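Local coordinates for protein integral membrane indolylacetylinositol arabinosyltransferase EmbB (Mycolicibacterium smegmatis MC2 155, PDB 7BVC) that probably transfers arabinosyl residues during polymerisation of the arabinan of cell-wall arabinogalactan and binds the drug ethambutol, at residues A274-N282 against V701-G709; I515-R526 against F624-W633. All blocks are in the same frame, centred on the assembly; numbering follows the deposited sequence.

Contact 1. Residues A274-N282 against V701-G709; sequences AIWYVIGAN and VMMASMAIG
Ile275 meets Met703 where helix 264-279 packs on helix 690-712, a pair of predicted transmembrane helices whose short segments run in the same general direction, 10.9 Å apart at closest approach and crossing at 39°. The two side chains cross at about a right angle, and the CD1 end of Ile275 lies 3.6 Å from CE of Met703, a purely apolar touch. One residue on, Trp276 carries its indole into the interface because CG stands anti to the backbone N (chi1 -179°), which swings the six-membered ring towards the other helix. Its CE3 comes within 3.8 Å of SD of Met703; the sulfur sits 67° off the ring normal, so this Met-aromatic contact is oblique. At the ring edge, near its plane, CZ3 faces the carbonyl O of Met702. The indole nitrogen looks elsewhere, to a weak hydrogen bond with Met382 O. Ile279 then points at the partner helix, its CD1 reaching CB of Ala707 at 4.3 Å. The helix ends here: Gly280 is the first residue to leave helical geometry, and its CA lies over the centre of one Trp276 face, 3.5 Å above the plane. Met706, bent at both chi2 and chi3, reaches both the indole and the chain just past the helix end. Its CG lies 3.4 Å from CH2 of Trp276, while its CE ends 3.7 Å from O of Ile279 and 4.0 Å from N of Ala281.

Contact 2. Residues I515-R526 against F624-W633; sequences ILPTTDGAISRR and FCFASTNGWW
Ser628 and Gly521 meet through a hydrogen bond in which OG of Ser628 donates to O of Gly521 at 3.2 Å, in the carbonyl plane and on a lone pair. With OG anti to the backbone N (chi1 -171°), the hydroxyl reaches into the opposite loop. Close by, N of Ile523 donates to O of Thr629 at 3.1 Å, nearly in line with the C=O bond, and the CG1-CD1 arm of Ile523 lies against the carbonyls of Ser628 and Thr629. The third bond, from NH1 of Arg526 to O of Phe624, is weak, with an N-H...O angle of 124°. That guanidinium also makes an off-centre cation-pi contact, its CZ 4.9 Å from the Phe624 ring centroid, and CB of Ser628 lies over one of its faces, near the rim.

Two largely irregular segments thus pair within the GT-C-type membrane region: the loop leading into helix 527-545 and the chain leaving helix 608-625. At the far end, CG2 of Thr519 lies over one face of the Trp633 indole; the Trp633 side chain is about 6 Å from bound ethambutol. OD2 of Asp520 approaches the edge of that ring, 3.4 Å from CZ2 of Trp633. Arg525, which also touches Trp633, positions Asp520 side-on: NE donates to O of Asp520 at 2.9 Å, and NH2 forms a salt bridge with OD2 at 2.8 Å. Its guanidinium plane stands 89° from the Trp633 ring, with NE1 of Trp633 over one face, near the rim.

Overall arrangement
Contact 1 is mainly between helices and is partly buried, whereas contact 2 is mainly between loops and is buried, with 984 Å² of surface between its segments against 376 Å². Their chemistry differs accordingly: apolar and Met-aromatic packing between predicted transmembrane helices in contact 1, and in contact 2 backbone carbonyls met by a hydroxyl, an amide and a guanidinium, with an arginine-aspartate salt bridge and an arginine-phenylalanine cation-pi contact. Along the chain, contact 2 is nested inside the loop closed by contact 1, and the centres lie 16 Å apart. The sites also touch directly. Asn630 ND2 probably hydrogen-bonds Ser705 OG, at 3.0 Å, and Trp632 packs on both Ala281 and Met706, linking 624-633 to each segment of contact 1.

Contact 1. Residues A274-N282 against V701-G709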
loop_
_atom_site.group_PDB
_atom_site.type_symbol
_atom_site.label_atom_id
_atom_site.label_comp_id
_atom_site.label_asym_id
_atom_site.label_seq_id
_atom_site.Cartn_x
_atom_site.Cartn_y
_atom_site.Cartn_z
ATOM N N ALA B 274 25.261 23.671 11.934
ATOM C CA ALA B 274 26.670 23.355 11.737
ATOM C C ALA B 274 27.127 22.137 12.527
ATOM O O ALA B 274 28.217 21.625 12.256
ATOM C CB ALA B 274 27.533 24.559 12.108
ATOM N N ILE B 275 26.340 21.665 13.490
ATOM C CA ILE B 275 26.658 20.432 14.198
ATOM C C ILE B 275 25.767 19.272 13.771
ATOM O O ILE B 275 26.190 18.111 13.900
ATOM C CB ILE B 275 26.597 20.626 15.728
ATOM C CG1 ILE B 275 25.157 20.637 16.230
ATOM C CG2 ILE B 275 27.301 21.911 16.129
ATOM C CD1 ILE B 275 25.053 20.846 17.719
ATOM N N TRP B 276 24.561 19.540 13.267
ATOM C CA TRP B 276 23.810 18.513 12.560
ATOM C C TRP B 276 24.471 18.146 11.242
ATOM O O TRP B 276 24.253 17.042 10.736
ATOM C CB TRP B 276 22.380 18.989 12.312
ATOM C CG TRP B 276 21.526 17.983 11.619
ATOM C CD1 TRP B 276 21.260 17.916 10.284
ATOM C CD2 TRP B 276 20.816 16.898 12.225
ATOM N NE1 TRP B 276 20.431 16.855 10.020
ATOM C CE2 TRP B 276 20.144 16.215 11.196
ATOM C CE3 TRP B 276 20.685 16.441 13.537
ATOM C CZ2 TRP B 276 19.351 15.099 11.438
ATOM C CZ3 TRP B 276 19.900 15.336 13.774
ATOM C CH2 TRP B 276 19.242 14.676 12.732
ATOM N N TYR B 277 25.272 19.049 10.674
ATOM C CA TYR B 277 26.043 18.711 9.486
ATOM C C TYR B 277 27.104 17.661 9.788
ATOM O O TYR B 277 27.525 16.929 8.884
ATOM C CB TYR B 277 26.685 19.974 8.915
ATOM C CG TYR B 277 27.583 19.736 7.726
ATOM C CD1 TYR B 277 27.053 19.452 6.477
ATOM C CD2 TYR B 277 28.962 19.803 7.852
ATOM C CE1 TYR B 277 27.869 19.235 5.393
ATOM C CE2 TYR B 277 29.786 19.588 6.770
ATOM C CZ TYR B 277 29.234 19.305 5.543
ATOM O OH TYR B 277 30.053 19.091 4.462
ATOM N N VAL B 278 27.536 17.562 11.039
ATOM C CA VAL B 278 28.584 16.629 11.439
ATOM C C VAL B 278 28.007 15.350 12.031
ATOM O O VAL B 278 28.360 14.250 11.607
ATOM C CB VAL B 278 29.557 17.311 12.426
ATOM C CG1 VAL B 278 30.674 16.360 12.805
ATOM C CG2 VAL B 278 30.118 18.581 11.818
ATOM N N ILE B 279 27.113 15.470 13.017
ATOM C CA ILE B 279 26.593 14.301 13.720
ATOM C C ILE B 279 25.236 13.854 13.201
ATOM O O ILE B 279 24.723 12.823 13.653
ATOM C CB ILE B 279 26.506 14.558 15.237
ATOM C CG1 ILE B 279 25.267 15.392 15.562
ATOM C CG2 ILE B 279 27.764 15.244 15.737
ATOM C CD1 ILE B 279 25.021 15.569 17.036
ATOM N N GLY B 280 24.644 14.583 12.263
ATOM C CA GLY B 280 23.284 14.300 11.857
ATOM C C GLY B 280 23.171 13.178 10.847
ATOM O O GLY B 280 24.155 12.670 10.313
ATOM N N ALA B 281 21.925 12.792 10.588
ATOM C CA ALA B 281 21.630 11.724 9.647
ATOM C C ALA B 281 21.819 12.205 8.211
ATOM O O ALA B 281 22.080 13.381 7.945
ATOM C CB ALA B 281 20.206 11.214 9.851
ATOM N N ASN B 282 21.678 11.274 7.277
ATOM C CA ASN B 282 21.782 11.549 5.852
ATOM C C ASN B 282 20.513 11.080 5.149
ATOM O O ASN B 282 19.629 10.469 5.752
ATOM C CB ASN B 282 23.017 10.871 5.255
ATOM C CG ASN B 282 24.304 11.355 5.880
ATOM O OD1 ASN B 282 24.384 12.477 6.376
ATOM N ND2 ASN B 282 25.326 10.510 5.856
ATOM N N VAL B 701 14.064 16.805 20.198
ATOM C CA VAL B 701 13.936 15.355 20.100
ATOM C C VAL B 701 14.895 14.802 19.053
ATOM O O VAL B 701 15.601 13.818 19.297
ATOM C CB VAL B 701 12.478 14.964 19.800
ATOM C CG1 VAL B 701 12.410 13.574 19.197
ATOM C CG2 VAL B 701 11.646 15.033 21.067
ATOM N N MET B 702 14.949 15.435 17.876
ATOM C CA MET B 702 15.858 14.970 16.829
ATOM C C MET B 702 17.315 15.080 17.264
ATOM O O MET B 702 18.106 14.142 17.076
ATOM C CB MET B 702 15.634 15.763 15.543
ATOM C CG MET B 702 14.270 15.583 14.912
ATOM S SD MET B 702 14.147 16.443 13.333
ATOM C CE MET B 702 12.463 17.040 13.401
ATOM N N MET B 703 17.693 16.228 17.835
ATOM C CA MET B 703 19.080 16.424 18.244
ATOM C C MET B 703 19.499 15.408 19.298
ATOM O O MET B 703 20.588 14.830 19.208
ATOM C CB MET B 703 19.281 17.848 18.757
ATOM C CG MET B 703 19.151 18.915 17.687
ATOM S SD MET B 703 20.512 18.870 16.509
ATOM C CE MET B 703 21.906 19.105 17.599
ATOM N N ALA B 704 18.647 15.163 20.295
ATOM C CA ALA B 704 18.982 14.180 21.319
ATOM C C ALA B 704 19.007 12.768 20.754
ATOM O O ALA B 704 19.865 11.964 21.140
ATOM C CB ALA B 704 17.994 14.270 22.479
ATOM N N SER B 705 18.087 12.447 19.843
ATOM C CA SER B 705 18.074 11.122 19.234
ATOM C C SER B 705 19.374 10.843 18.496
ATOM O O SER B 705 19.916 9.736 18.579
ATOM C CB SER B 705 16.882 10.995 18.288
ATOM O OG SER B 705 16.873 9.733 17.651
ATOM N N MET B 706 19.893 11.831 17.770
ATOM C CA MET B 706 21.136 11.609 17.038
ATOM C C MET B 706 22.385 11.820 17.883
ATOM O O MET B 706 23.466 11.388 17.472
ATOM C CB MET B 706 21.201 12.503 15.800
ATOM C CG MET B 706 20.305 12.032 14.670
ATOM S SD MET B 706 20.478 10.275 14.319
ATOM C CE MET B 706 22.154 10.218 13.705
ATOM N N ALA B 707 22.275 12.471 19.042
ATOM C CA ALA B 707 23.429 12.617 19.919
ATOM C C ALA B 707 23.572 11.472 20.911
ATOM O O ALA B 707 24.657 11.289 21.470
ATOM C CB ALA B 707 23.353 13.941 20.680
ATOM N N ILE B 708 22.508 10.701 21.147
ATOM C CA ILE B 708 22.606 9.576 22.072
ATOM C C ILE B 708 23.306 8.392 21.414
ATOM O O ILE B 708 24.066 7.665 22.067
ATOM C CB ILE B 708 21.203 9.200 22.587
ATOM C CG1 ILE B 708 20.755 10.179 23.670
ATOM C CG2 ILE B 708 21.177 7.781 23.125
ATOM C CD1 ILE B 708 19.322 9.985 24.108
ATOM N N GLY B 709 23.069 8.181 20.117
ATOM C CA GLY B 709 23.684 7.053 19.436
ATOM C C GLY B 709 25.192 7.169 19.347
ATOM O O GLY B 709 25.905 6.164 19.413
#

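Contact 2. Residues I515-R526 against F624-W633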
loop_
_atom_site.group_PDB
_atom_site.type_symbol
_atom_site.label_atom_id
_atom_site.label_comp_id
_atom_site.label_asym_id
_atom_site.label_seq_id
_atom_site.Cartn_x
_atom_site.Cartn_y
_atom_site.Cartn_z
ATOM N N ILE B 515 1.419 7.943 6.506
ATOM C CA ILE B 515 0.679 7.515 7.685
ATOM C C ILE B 515 1.028 6.089 8.095
ATOM O O ILE B 515 0.352 5.511 8.951
ATOM C CB ILE B 515 -0.835 7.664 7.472
ATOM C CG1 ILE B 515 -1.343 6.606 6.495
ATOM C CG2 ILE B 515 -1.166 9.056 6.969
ATOM C CD1 ILE B 515 -2.829 6.670 6.249
ATOM N N LEU B 516 2.059 5.515 7.519
ATOM C CA LEU B 516 2.400 4.165 7.929
ATOM C C LEU B 516 3.504 4.189 8.978
ATOM O O LEU B 516 4.376 5.060 8.952
ATOM C CB LEU B 516 2.858 3.335 6.727
ATOM C CG LEU B 516 1.875 3.246 5.558
ATOM C CD1 LEU B 516 2.418 2.340 4.467
ATOM C CD2 LEU B 516 0.514 2.769 6.031
ATOM N N PRO B 517 3.492 3.246 9.921
ATOM C CA PRO B 517 4.531 3.211 10.971
ATOM C C PRO B 517 5.780 2.456 10.525
ATOM O O PRO B 517 6.109 1.366 11.007
ATOM C CB PRO B 517 3.801 2.517 12.123
ATOM C CG PRO B 517 2.868 1.575 11.438
ATOM C CD PRO B 517 2.462 2.215 10.131
ATOM N N THR B 518 6.502 3.050 9.575
ATOM C CA THR B 518 7.703 2.433 9.025
ATOM C C THR B 518 8.883 3.392 9.105
ATOM O O THR B 518 8.789 4.450 9.735
ATOM C CB THR B 518 7.472 2.001 7.575
ATOM O OG1 THR B 518 7.038 3.125 6.801
ATOM C CG2 THR B 518 6.416 0.906 7.503
ATOM N N THR B 519 10.003 3.027 8.477
ATOM C CA THR B 519 11.176 3.893 8.485
ATOM C C THR B 519 11.032 5.054 7.510
ATOM O O THR B 519 11.571 6.138 7.761
ATOM C CB THR B 519 12.427 3.075 8.154
ATOM O OG1 THR B 519 12.555 1.999 9.093
ATOM C CG2 THR B 519 13.676 3.939 8.230
ATOM N N ASP B 520 10.300 4.857 6.413
ATOM C CA ASP B 520 10.113 5.934 5.445
ATOM C C ASP B 520 9.324 7.086 6.056
ATOM O O ASP B 520 9.765 8.240 6.017
ATOM C CB ASP B 520 9.419 5.398 4.193
ATOM C CG ASP B 520 9.527 6.348 3.019
ATOM O OD1 ASP B 520 8.758 6.189 2.048
ATOM O OD2 ASP B 520 10.385 7.254 3.067
ATOM N N GLY B 521 8.156 6.794 6.621
ATOM C CA GLY B 521 7.427 7.785 7.387
ATOM C C GLY B 521 7.594 7.568 8.876
ATOM O O GLY B 521 6.946 6.697 9.460
ATOM N N ALA B 522 8.451 8.365 9.504
ATOM C CA ALA B 522 8.814 8.202 10.901
ATOM C C ALA B 522 8.406 9.443 11.689
ATOM O O ALA B 522 7.713 10.328 11.180
ATOM C CB ALA B 522 10.311 7.918 11.022
ATOM N N ILE B 523 8.833 9.499 12.952
ATOM C CA ILE B 523 8.477 10.626 13.811
ATOM C C ILE B 523 9.002 11.932 13.230
ATOM O O ILE B 523 8.308 12.956 13.234
ATOM C CB ILE B 523 8.998 10.389 15.242
ATOM C CG1 ILE B 523 8.144 9.343 15.954
ATOM C CG2 ILE B 523 9.000 11.680 16.037
ATOM C CD1 ILE B 523 8.604 9.049 17.357
ATOM N N SER B 524 10.225 11.916 12.703
ATOM C CA SER B 524 10.866 13.130 12.220
ATOM C C SER B 524 10.498 13.487 10.787
ATOM O O SER B 524 10.722 14.629 10.375
ATOM C CB SER B 524 12.386 12.998 12.329
ATOM O OG SER B 524 12.867 11.986 11.460
ATOM N N ARG B 525 9.942 12.551 10.022
ATOM C CA ARG B 525 9.634 12.784 8.618
ATOM C C ARG B 525 8.199 13.242 8.386
ATOM O O ARG B 525 7.740 13.232 7.241
ATOM C CB ARG B 525 9.912 11.517 7.806
ATOM C CG ARG B 525 11.249 10.875 8.114
ATOM C CD ARG B 525 12.209 11.031 6.953
ATOM N NE ARG B 525 11.808 10.230 5.802
ATOM C CZ ARG B 525 12.398 10.283 4.614
ATOM N NH1 ARG B 525 13.420 11.103 4.415
ATOM N NH2 ARG B 525 11.966 9.517 3.624
ATOM N N ARG B 526 7.486 13.643 9.439
ATOM C CA ARG B 526 6.131 14.162 9.307
ATOM C C ARG B 526 6.025 15.648 9.613
ATOM O O ARG B 526 5.035 16.277 9.213
ATOM C CB ARG B 526 5.177 13.394 10.231
ATOM C CG ARG B 526 5.230 11.890 10.047
ATOM C CD ARG B 526 4.279 11.169 10.981
ATOM N NE ARG B 526 4.249 9.735 10.718
ATOM C CZ ARG B 526 3.338 8.902 11.206
ATOM N NH1 ARG B 526 2.373 9.358 11.990
ATOM N NH2 ARG B 526 3.391 7.612 10.912
ATOM N N PHE B 624 -0.396 13.178 16.445
ATOM C CA PHE B 624 -0.244 12.477 15.174
ATOM C C PHE B 624 1.227 12.255 14.843
ATOM O O PHE B 624 1.598 11.203 14.313
ATOM C CB PHE B 624 -0.926 13.246 14.046
ATOM C CG PHE B 624 -0.515 12.789 12.676
ATOM C CD1 PHE B 624 -1.023 11.616 12.145
ATOM C CD2 PHE B 624 0.383 13.524 11.924
ATOM C CE1 PHE B 624 -0.643 11.188 10.888
ATOM C CE2 PHE B 624 0.766 13.097 10.667
ATOM C CZ PHE B 624 0.252 11.929 10.150
ATOM N N CYS B 625 2.075 13.245 15.132
ATOM C CA CYS B 625 3.500 13.114 14.843
ATOM C C CYS B 625 4.124 11.978 15.640
ATOM O O CYS B 625 4.859 11.150 15.091
ATOM C CB CYS B 625 4.224 14.425 15.145
ATOM S SG CYS B 625 3.778 15.792 14.069
ATOM N N PHE B 626 3.845 11.922 16.941
ATOM C CA PHE B 626 4.529 10.988 17.829
ATOM C C PHE B 626 3.980 9.563 17.765
ATOM O O PHE B 626 4.256 8.773 18.675
ATOM C CB PHE B 626 4.479 11.498 19.269
ATOM C CG PHE B 626 5.717 12.226 19.689
ATOM C CD1 PHE B 626 6.804 11.534 20.185
ATOM C CD2 PHE B 626 5.799 13.602 19.579
ATOM C CE1 PHE B 626 7.948 12.197 20.570
ATOM C CE2 PHE B 626 6.943 14.272 19.961
ATOM C CZ PHE B 626 8.017 13.567 20.458
ATOM N N ALA B 627 3.223 9.206 16.730
ATOM C CA ALA B 627 2.591 7.893 16.631
ATOM C C ALA B 627 3.311 6.972 15.655
ATOM O O ALA B 627 2.670 6.216 14.922
ATOM C CB ALA B 627 1.126 8.042 16.240
ATOM N N SER B 628 4.640 7.009 15.621
ATOM C CA SER B 628 5.406 6.162 14.717
ATOM C C SER B 628 6.743 5.830 15.367
ATOM O O SER B 628 7.016 6.211 16.507
ATOM C CB SER B 628 5.600 6.842 13.362
ATOM O OG SER B 628 6.166 5.944 12.425
ATOM N N THR B 629 7.582 5.110 14.626
ATOM C CA THR B 629 8.887 4.710 15.126
ATOM C C THR B 629 9.888 5.857 14.999
ATOM O O THR B 629 9.605 6.909 14.422
ATOM C CB THR B 629 9.397 3.482 14.376
ATOM O OG1 THR B 629 9.813 3.862 13.059
ATOM C CG2 THR B 629 8.307 2.433 14.270
ATOM N N ASN B 630 11.079 5.638 15.551
ATOM C CA ASN B 630 12.130 6.649 15.534
ATOM C C ASN B 630 13.346 6.150 14.761
ATOM O O ASN B 630 14.486 6.330 15.201
ATOM C CB ASN B 630 12.522 7.029 16.963
ATOM C CG ASN B 630 13.343 8.297 17.024
ATOM O OD1 ASN B 630 13.161 9.207 16.216
ATOM N ND2 ASN B 630 14.260 8.363 17.980
ATOM N N GLY B 631 13.115 5.513 13.619
ATOM C CA GLY B 631 14.180 4.893 12.849
ATOM C C GLY B 631 14.691 5.792 11.736
ATOM O O GLY B 631 13.927 6.541 11.126
ATOM N N TRP B 632 15.992 5.707 11.485
ATOM C CA TRP B 632 16.648 6.359 10.362
ATOM C C TRP B 632 17.037 5.297 9.336
ATOM O O TRP B 632 16.745 4.110 9.500
ATOM C CB TRP B 632 17.841 7.178 10.848
ATOM C CG TRP B 632 17.483 8.100 11.977
ATOM C CD1 TRP B 632 17.470 7.801 13.307
ATOM C CD2 TRP B 632 17.072 9.469 11.873
ATOM N NE1 TRP B 632 17.083 8.896 14.037
ATOM C CE2 TRP B 632 16.833 9.934 13.180
ATOM C CE3 TRP B 632 16.885 10.347 10.801
ATOM C CZ2 TRP B 632 16.417 11.236 13.443
ATOM C CZ3 TRP B 632 16.473 11.638 11.066
ATOM C CH2 TRP B 632 16.244 12.072 12.375
ATOM N N TRP B 633 17.706 5.720 8.262
ATOM C CA TRP B 633 17.638 4.930 7.032
ATOM C C TRP B 633 18.586 3.731 7.014
ATOM O O TRP B 633 18.142 2.580 7.053
ATOM C CB TRP B 633 17.891 5.835 5.825
ATOM C CG TRP B 633 16.625 6.308 5.191
ATOM C CD1 TRP B 633 16.182 7.594 5.105
ATOM C CD2 TRP B 633 15.624 5.496 4.571
ATOM N NE1 TRP B 633 14.970 7.635 4.461
ATOM C CE2 TRP B 633 14.606 6.358 4.123
ATOM C CE3 TRP B 633 15.491 4.123 4.346
ATOM C CZ2 TRP B 633 13.472 5.894 3.465
ATOM C CZ3 TRP B 633 14.366 3.664 3.694
ATOM C CH2 TRP B 633 13.370 4.546 3.260
#